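Local coordinates for intracellular sulfur oxidation protein dsrF (Allochromatium vinosum, PDB 2HY5), which is of uncertain function but could take part in the oxidation of intracellular sulfur, assembled with DsrE and DsrH in the DsrEFH complex, at the interface of chains B and A. Sequence-based numbering; all coordinates share one arbitrary frame. Chains: chain A, Intracellular sulfur oxidation protein dsrF; chain B, Putative sulfurtransferase dsrE.

The interface of chains B and A. Residues chain B 40, 81, 84; chain A 20, 23-24, 27.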
loop_
_atom_site.group_PDB
_atom_site.type_symbol
_atom_site.label_atom_id
_atom_site.label_comp_id
_atom_site.label_asym_id
_atom_site.label_seq_id
_atom_site.Cartn_x
_atom_site.Cartn_y
_atom_site.Cartn_z
ATOM N N TYR B 40 6.632 -13.255 0.504
ATOM C CA TYR B 40 7.257 -12.560 -0.617
ATOM C C TYR B 40 7.081 -11.047 -0.459
ATOM O O TYR B 40 6.284 -10.601 0.362
ATOM C CB TYR B 40 6.626 -13.035 -1.931
ATOM C CG TYR B 40 7.432 -12.698 -3.161
ATOM C CD1 TYR B 40 8.821 -12.849 -3.169
ATOM C CD2 TYR B 40 6.812 -12.251 -4.328
ATOM C CE1 TYR B 40 9.570 -12.563 -4.305
ATOM C CE2 TYR B 40 7.554 -11.966 -5.472
ATOM C CZ TYR B 40 8.932 -12.123 -5.453
ATOM O OH TYR B 40 9.681 -11.846 -6.576
ATOM N N ALA B 81 13.889 -11.342 -2.079
ATOM C CA ALA B 81 13.155 -10.297 -1.381
ATOM C C ALA B 81 13.780 -10.027 -0.009
ATOM O O ALA B 81 13.784 -8.895 0.467
ATOM C CB ALA B 81 11.689 -10.704 -1.230
ATOM N N ARG B 84 16.994 -7.855 -0.323
ATOM C CA ARG B 84 16.661 -6.476 -0.625
ATOM C C ARG B 84 16.197 -5.737 0.628
ATOM O O ARG B 84 16.477 -4.551 0.802
ATOM C CB ARG B 84 15.552 -6.447 -1.676
ATOM C CG ARG B 84 15.547 -5.240 -2.591
ATOM C CD ARG B 84 14.460 -5.416 -3.639
ATOM N NE ARG B 84 14.461 -6.778 -4.170
ATOM C CZ ARG B 84 14.941 -7.130 -5.359
ATOM N NH1 ARG B 84 15.465 -6.218 -6.166
ATOM N NH2 ARG B 84 14.904 -8.400 -5.736
ATOM N N ILE A 20 6.998 -2.027 -5.976
ATOM C CA ILE A 20 7.873 -3.058 -6.494
ATOM C C ILE A 20 7.122 -4.242 -7.098
ATOM O O ILE A 20 7.731 -5.106 -7.720
ATOM C CB ILE A 20 8.814 -3.572 -5.372
ATOM C CG1 ILE A 20 10.005 -4.315 -5.981
ATOM C CG2 ILE A 20 8.044 -4.477 -4.422
ATOM C CD1 ILE A 20 11.069 -4.693 -4.975
ATOM N N TRP A 23 8.048 -5.433 -10.766
ATOM C CA TRP A 23 9.350 -6.079 -10.885
ATOM C C TRP A 23 9.425 -7.431 -10.183
ATOM O O TRP A 23 9.886 -8.413 -10.766
ATOM C CB TRP A 23 10.449 -5.159 -10.342
ATOM C CG TRP A 23 11.785 -5.830 -10.245
ATOM C CD1 TRP A 23 12.573 -5.925 -9.134
ATOM C CD2 TRP A 23 12.473 -6.533 -11.285
ATOM N NE1 TRP A 23 13.709 -6.647 -9.416
ATOM C CE2 TRP A 23 13.674 -7.033 -10.735
ATOM C CE3 TRP A 23 12.194 -6.792 -12.635
ATOM C CZ2 TRP A 23 14.593 -7.777 -11.477
ATOM C CZ3 TRP A 23 13.110 -7.535 -13.378
ATOM C CH2 TRP A 23 14.294 -8.017 -12.795
ATOM N N GLU A 24 8.972 -7.502 -8.937
ATOM C CA GLU A 24 9.047 -8.775 -8.236
ATOM C C GLU A 24 8.065 -9.799 -8.794
ATOM O O GLU A 24 8.284 -11.000 -8.666
ATOM C CB GLU A 24 8.890 -8.571 -6.720
ATOM C CG GLU A 24 10.110 -7.862 -6.119
ATOM C CD GLU A 24 10.128 -7.827 -4.602
ATOM O OE1 GLU A 24 9.071 -7.571 -3.989
ATOM O OE2 GLU A 24 11.215 -8.041 -4.021
ATOM N N GLU A 27 9.773 -11.386 -11.634
ATOM C CA GLU A 27 10.755 -12.342 -11.124
ATOM C C GLU A 27 10.147 -13.739 -10.976
ATOM O O GLU A 27 10.807 -14.745 -11.252
ATOM C CB GLU A 27 11.293 -11.876 -9.766
ATOM C CG GLU A 27 12.283 -10.730 -9.830
ATOM C CD GLU A 27 13.686 -11.189 -10.178
ATOM O OE1 GLU A 27 14.615 -10.902 -9.392
ATOM O OE2 GLU A 27 13.862 -11.837 -11.237
HETATM O O HOH W 1 16.169 -9.602 -7.668
#
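Within the DsrEFH assembly, this DsrE–DsrF patch sets a loop tyrosine and helix 79-85 of chain B against helix 21-32 of chain A. A:Glu24 is the central side chain. CB of A:Glu24 lies 3.8 Å from CZ of B:Tyr40, an apolar contact with the phenol tip. CG of A:Glu24, 4.0 Å from OH of B:Tyr40, is anti to the carbonyl carbon (chi1 -70°), and the chain stays extended beyond it, carrying the carboxylate toward chain B. OE2 of A:Glu24 meets NE of B:Arg84 in a long salt bridge of 3.5 Å and also stands near the methyl CB of B:Ala81. Guanidinium and carboxylate planes are 88° apart, so the groups meet tip to tip without a flat, paired contact. The backbone of A:Glu24 is held separately: the phenol OH of B:Tyr40 donates to its carbonyl O at 2.7 Å, in the carbonyl plane and on a lone pair, with a C=O...O angle of 119°. A phenylalanine at B:Tyr40 would keep the ring but lack the hydroxyl, and would probably hold helix 21-32 of chain A less firmly against chain B. B:Arg84, poorly ordered, bends at chi3, and its CD touches CD1 of A:Ile20 at 3.7 Å. NH1 lies at the indole edge of A:Trp23, whereas NH2 of B:Arg84 reaches water 1 at 2.6 Å, and that water continues to carboxylate OE1 of the poorly ordered A:Glu27 at 2.7 Å.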